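Long-range contact in F5/8 type C domain protein (Clostridium perfringens, PDB 7JRM), which probably binds mucin glycans as part of the O-glycopeptidase ZmpB, through a calcium-bearing carbohydrate-binding module: residues A227-E239 and A267-L280. Residues are numbered along the deposited sequence; the frame is centred on the assembly and turned at random.
Sequences AEYDASELNKAIE and ALLSKDKETINSAL
Leu234 of helix 232-242 enters 267-280 as a knob into a hole lined by Leu268, Ile276, Ala279 and Leu280, tying together a small three-helix bundle. Helices 251-270 and 273-288 form a helical hairpin, and the short axes of 232-239 and 273-280 run in roughly the same direction, 33° apart. With CG anti to the backbone N (chi1 -179°), Leu234 splits its two methyls: CD2 touches both Leu268 CD2 and Ile276 CG2, each 3.7 Å away, and also reaches Ala267 CB, while CD1 lies against Leu280 CA.

Smaller apolar contacts widen this core. Leu268 sends CD2 against Ala231 CB, and its CD1 meets Ile238 CD1 tip to tip at 3.8 Å; farther along, Leu280 CD1 rests on Ala237 CB.

Near the turn between the paired helices, the ring of Tyr229 packs against Lys271. Tyr229 lays one ring face over the backbone carbonyl of Lys271, whose O sits 3.3 Å above the ring plane toward its rim. Lys271 CB makes an off-centre CH-pi contact, 4.1 Å from the Tyr229 ring centroid, and the aliphatic chain continues past the phenol OH; its NZ forms a salt bridge with Asp19, and Met18 and Asp81 also touch the tyrosine, so this end of the bundle packs on the loops that carry Met18 and Asp81. Ile276 CD1 comes obliquely to Tyr229 CD2.

Polar groups secure the helix starts. Asp272 caps helix 273-288 through OD2 and Thr275 N, and Asp230 forms an Asx turn ahead of helix 232-242, its OD1 accepting from both Ser232 OG and Ser232 N. One water bridges the segments, accepting from Asp230 N at 2.9 Å and donating weakly to Asn277 OD1 at 3.3 Å.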
loop_
_atom_site.group_PDB
_atom_site.type_symbol
_atom_site.label_atom_id
_atom_site.label_comp_id
_atom_site.label_asym_id
_atom_site.label_seq_id
_atom_site.Cartn_x
_atom_site.Cartn_y
_atom_site.Cartn_z
ATOM N N ALA A 227 -9.887 -14.732 -10.723
ATOM C CA ALA A 227 -9.870 -13.280 -10.612
ATOM C C ALA A 227 -9.943 -12.628 -11.987
ATOM O O ALA A 227 -9.370 -13.122 -12.962
ATOM C CB ALA A 227 -8.612 -12.819 -9.877
ATOM N N GLU A 228 -10.664 -11.513 -12.059
ATOM C CA GLU A 228 -10.753 -10.714 -13.272
ATOM C C GLU A 228 -9.618 -9.706 -13.385
ATOM O O GLU A 228 -9.682 -8.805 -14.228
ATOM C CB GLU A 228 -12.103 -9.993 -13.331
ATOM C CG GLU A 228 -13.265 -10.898 -13.708
ATOM C CD GLU A 228 -14.585 -10.158 -13.776
ATOM O OE1 GLU A 228 -15.001 -9.581 -12.749
ATOM O OE2 GLU A 228 -15.206 -10.152 -14.860
ATOM N N TYR A 229 -8.587 -9.840 -12.555
ATOM C CA TYR A 229 -7.430 -8.960 -12.575
ATOM C C TYR A 229 -6.176 -9.800 -12.393
ATOM O O TYR A 229 -6.233 -10.969 -12.002
ATOM C CB TYR A 229 -7.519 -7.888 -11.480
ATOM C CG TYR A 229 -7.385 -8.450 -10.082
ATOM C CD1 TYR A 229 -8.475 -9.013 -9.432
ATOM C CD2 TYR A 229 -6.166 -8.427 -9.414
ATOM C CE1 TYR A 229 -8.358 -9.533 -8.157
ATOM C CE2 TYR A 229 -6.039 -8.945 -8.141
ATOM C CZ TYR A 229 -7.138 -9.496 -7.517
ATOM O OH TYR A 229 -7.017 -10.013 -6.248
ATOM N N ASP A 230 -5.028 -9.191 -12.679
ATOM C CA ASP A 230 -3.733 -9.818 -12.440
ATOM C C ASP A 230 -2.774 -8.751 -11.941
ATOM O O ASP A 230 -2.560 -7.742 -12.619
ATOM C CB ASP A 230 -3.187 -10.487 -13.704
ATOM C CG ASP A 230 -2.191 -11.591 -13.394
ATOM O OD1 ASP A 230 -1.538 -11.523 -12.332
ATOM O OD2 ASP A 230 -2.061 -12.526 -14.211
ATOM N N ALA A 231 -2.203 -8.974 -10.758
ATOM C CA ALA A 231 -1.295 -8.026 -10.133
ATOM C C ALA A 231 0.167 -8.428 -10.278
ATOM O O ALA A 231 1.035 -7.791 -9.674
ATOM C CB ALA A 231 -1.646 -7.861 -8.652
ATOM N N SER A 232 0.459 -9.461 -11.073
ATOM C CA SER A 232 1.830 -9.950 -11.181
ATOM C C SER A 232 2.736 -8.931 -11.861
ATOM O O SER A 232 3.876 -8.722 -11.428
ATOM C CB SER A 232 1.855 -11.279 -11.936
ATOM O OG SER A 232 1.032 -12.242 -11.301
ATOM N N GLU A 233 2.251 -8.287 -12.925
ATOM C CA GLU A 233 3.075 -7.311 -13.630
ATOM C C GLU A 233 3.299 -6.061 -12.788
ATOM O O GLU A 233 4.409 -5.517 -12.760
ATOM C CB GLU A 233 2.434 -6.950 -14.970
ATOM C CG GLU A 233 2.530 -8.047 -16.016
ATOM C CD GLU A 233 3.961 -8.335 -16.429
ATOM O OE1 GLU A 233 4.587 -7.459 -17.064
ATOM O OE2 GLU A 233 4.461 -9.436 -16.117
ATOM N N LEU A 234 2.258 -5.590 -12.098
ATOM C CA LEU A 234 2.419 -4.427 -11.231
ATOM C C LEU A 234 3.320 -4.747 -10.046
ATOM O O LEU A 234 4.141 -3.916 -9.640
ATOM C CB LEU A 234 1.056 -3.929 -10.754
ATOM C CG LEU A 234 1.097 -2.697 -9.845
ATOM C CD1 LEU A 234 1.789 -1.544 -10.554
ATOM C CD2 LEU A 234 -0.298 -2.298 -9.398
ATOM N N ASN A 235 3.180 -5.949 -9.476
ATOM C CA ASN A 235 4.068 -6.365 -8.396
ATOM C C ASN A 235 5.515 -6.417 -8.867
ATOM O O ASN A 235 6.433 -6.055 -8.121
ATOM C CB ASN A 235 3.638 -7.728 -7.854
ATOM C CG ASN A 235 3.011 -7.638 -6.478
ATOM O OD1 ASN A 235 3.517 -6.945 -5.596
ATOM N ND2 ASN A 235 1.902 -8.345 -6.286
ATOM N N LYS A 236 5.736 -6.864 -10.105
ATOM C CA LYS A 236 7.091 -6.940 -10.640
ATOM C C LYS A 236 7.701 -5.553 -10.807
ATOM O O LYS A 236 8.876 -5.343 -10.484
ATOM C CB LYS A 236 7.079 -7.688 -11.973
ATOM C CG LYS A 236 8.456 -8.012 -12.526
ATOM C CD LYS A 236 8.346 -8.794 -13.826
ATOM C CE LYS A 236 9.650 -8.767 -14.603
ATOM N NZ LYS A 236 9.934 -7.419 -15.166
ATOM N N ALA A 237 6.917 -4.594 -11.306
ATOM C CA ALA A 237 7.436 -3.245 -11.504
ATOM C C ALA A 237 7.685 -2.533 -10.182
ATOM O O ALA A 237 8.632 -1.745 -10.073
ATOM C CB ALA A 237 6.472 -2.435 -12.371
ATOM N N ILE A 238 6.855 -2.792 -9.169
ATOM C CA ILE A 238 7.031 -2.137 -7.875
ATOM C C ILE A 238 8.297 -2.640 -7.192
ATOM O O ILE A 238 9.093 -1.853 -6.668
ATOM C CB ILE A 238 5.789 -2.352 -6.991
ATOM C CG1 ILE A 238 4.628 -1.483 -7.474
ATOM C CG2 ILE A 238 6.108 -2.049 -5.533
ATOM C CD1 ILE A 238 3.321 -1.773 -6.773
ATOM N N GLU A 239 8.501 -3.961 -7.188
ATOM C CA GLU A 239 9.671 -4.528 -6.525
ATOM C C GLU A 239 10.963 -4.036 -7.165
ATOM O O GLU A 239 11.943 -3.754 -6.465
ATOM C CB GLU A 239 9.604 -6.055 -6.558
ATOM C CG GLU A 239 8.501 -6.650 -5.697
ATOM C CD GLU A 239 8.413 -6.005 -4.327
ATOM O OE1 GLU A 239 9.443 -5.955 -3.622
ATOM O OE2 GLU A 239 7.312 -5.548 -3.955
ATOM N N ALA A 267 -3.065 0.388 -5.702
ATOM C CA ALA A 267 -3.751 -0.381 -6.734
ATOM C C ALA A 267 -3.753 -1.871 -6.423
ATOM O O ALA A 267 -4.711 -2.571 -6.769
ATOM C CB ALA A 267 -3.107 -0.124 -8.096
ATOM N N LEU A 268 -2.694 -2.373 -5.779
ATOM C CA LEU A 268 -2.663 -3.780 -5.395
ATOM C C LEU A 268 -3.785 -4.109 -4.419
ATOM O O LEU A 268 -4.419 -5.165 -4.522
ATOM C CB LEU A 268 -1.306 -4.131 -4.783
ATOM C CG LEU A 268 -0.071 -4.052 -5.683
ATOM C CD1 LEU A 268 1.192 -4.335 -4.884
ATOM C CD2 LEU A 268 -0.191 -5.013 -6.853
ATOM N N LEU A 269 -4.046 -3.211 -3.465
ATOM C CA LEU A 269 -5.097 -3.453 -2.483
ATOM C C LEU A 269 -6.485 -3.325 -3.095
ATOM O O LEU A 269 -7.439 -3.931 -2.593
ATOM C CB LEU A 269 -4.951 -2.486 -1.309
ATOM C CG LEU A 269 -3.694 -2.620 -0.449
ATOM C CD1 LEU A 269 -3.732 -1.626 0.699
ATOM C CD2 LEU A 269 -3.545 -4.041 0.073
ATOM N N SER A 270 -6.620 -2.545 -4.170
ATOM C CA SER A 270 -7.931 -2.343 -4.774
ATOM C C SER A 270 -8.451 -3.610 -5.439
ATOM O O SER A 270 -9.670 -3.791 -5.549
ATOM C CB SER A 270 -7.871 -1.200 -5.789
ATOM O OG SER A 270 -7.170 -1.593 -6.956
ATOM N N LYS A 271 -7.550 -4.491 -5.882
ATOM C CA LYS A 271 -7.921 -5.710 -6.608
ATOM C C LYS A 271 -8.790 -5.388 -7.821
ATOM O O LYS A 271 -9.645 -6.179 -8.223
ATOM C CB LYS A 271 -8.618 -6.715 -5.686
ATOM C CG LYS A 271 -7.740 -7.219 -4.551
ATOM C CD LYS A 271 -8.558 -7.913 -3.473
ATOM C CE LYS A 271 -9.223 -9.173 -4.003
ATOM N NZ LYS A 271 -9.688 -10.059 -2.900
ATOM N N ASP A 272 -8.572 -4.214 -8.407
ATOM C CA ASP A 272 -9.324 -3.742 -9.560
ATOM C C ASP A 272 -8.415 -3.751 -10.779
ATOM O O ASP A 272 -7.288 -3.249 -10.720
ATOM C CB ASP A 272 -9.878 -2.337 -9.312
ATOM C CG ASP A 272 -10.628 -1.786 -10.507
ATOM O OD1 ASP A 272 -11.683 -2.353 -10.863
ATOM O OD2 ASP A 272 -10.165 -0.784 -11.090
ATOM N N LYS A 273 -8.912 -4.314 -11.883
ATOM C CA LYS A 273 -8.073 -4.523 -13.059
ATOM C C LYS A 273 -7.573 -3.201 -13.632
ATOM O O LYS A 273 -6.373 -3.034 -13.879
ATOM C CB LYS A 273 -8.848 -5.308 -14.117
ATOM C CG LYS A 273 -8.101 -5.481 -15.427
ATOM C CD LYS A 273 -9.049 -5.410 -16.611
ATOM C CE LYS A 273 -8.684 -6.435 -17.670
ATOM N NZ LYS A 273 -9.594 -6.368 -18.848
ATOM N N GLU A 274 -8.480 -2.247 -13.854
ATOM C CA GLU A 274 -8.079 -1.002 -14.501
ATOM C C GLU A 274 -7.268 -0.112 -13.568
ATOM O O GLU A 274 -6.387 0.623 -14.030
ATOM C CB GLU A 274 -9.310 -0.255 -15.019
ATOM C CG GLU A 274 -10.097 -1.005 -16.093
ATOM C CD GLU A 274 -9.274 -1.355 -17.326
ATOM O OE1 GLU A 274 -8.210 -0.738 -17.550
ATOM O OE2 GLU A 274 -9.700 -2.257 -18.076
ATOM N N THR A 275 -7.549 -0.156 -12.264
ATOM C CA THR A 275 -6.727 0.585 -11.312
ATOM C C THR A 275 -5.293 0.068 -11.317
ATOM O O THR A 275 -4.340 0.854 -11.248
ATOM C CB THR A 275 -7.325 0.488 -9.907
ATOM O OG1 THR A 275 -8.724 0.796 -9.956
ATOM C CG2 THR A 275 -6.631 1.456 -8.963
ATOM N N ILE A 276 -5.123 -1.252 -11.410
ATOM C CA ILE A 276 -3.787 -1.837 -11.437
ATOM C C ILE A 276 -3.079 -1.486 -12.740
ATOM O O ILE A 276 -1.904 -1.099 -12.743
ATOM C CB ILE A 276 -3.870 -3.360 -11.229
ATOM C CG1 ILE A 276 -4.175 -3.682 -9.765
ATOM C CG2 ILE A 276 -2.584 -4.040 -11.682
ATOM C CD1 ILE A 276 -4.777 -5.055 -9.554
ATOM N N ASN A 277 -3.787 -1.609 -13.866
ATOM C CA ASN A 277 -3.180 -1.324 -15.162
ATOM C C ASN A 277 -2.787 0.144 -15.280
ATOM O O ASN A 277 -1.729 0.468 -15.834
ATOM C CB ASN A 277 -4.139 -1.713 -16.287
ATOM C CG ASN A 277 -4.318 -3.214 -16.410
ATOM O OD1 ASN A 277 -3.600 -3.991 -15.781
ATOM N ND2 ASN A 277 -5.276 -3.629 -17.230
ATOM N N SER A 278 -3.624 1.045 -14.762
ATOM C CA SER A 278 -3.306 2.468 -14.825
ATOM C C SER A 278 -2.105 2.802 -13.949
ATOM O O SER A 278 -1.249 3.603 -14.340
ATOM C CB SER A 278 -4.521 3.299 -14.411
ATOM O OG SER A 278 -4.277 4.684 -14.591
ATOM N N ALA A 279 -2.023 2.195 -12.762
ATOM C CA ALA A 279 -0.873 2.423 -11.895
ATOM C C ALA A 279 0.400 1.858 -12.511
ATOM O O ALA A 279 1.480 2.441 -12.360
ATOM C CB ALA A 279 -1.123 1.809 -10.518
ATOM N N LEU A 280 0.292 0.726 -13.212
ATOM C CA LEU A 280 1.463 0.143 -13.860
ATOM C C LEU A 280 1.985 1.045 -14.971
ATOM O O LEU A 280 3.199 1.253 -15.089
ATOM C CB LEU A 280 1.122 -1.243 -14.408
ATOM C CG LEU A 280 2.152 -1.876 -15.347
ATOM C CD1 LEU A 280 3.461 -2.130 -14.617
ATOM C CD2 LEU A 280 1.611 -3.163 -15.948
HETATM O O HOH W 1 -4.531 -6.555 -13.860
#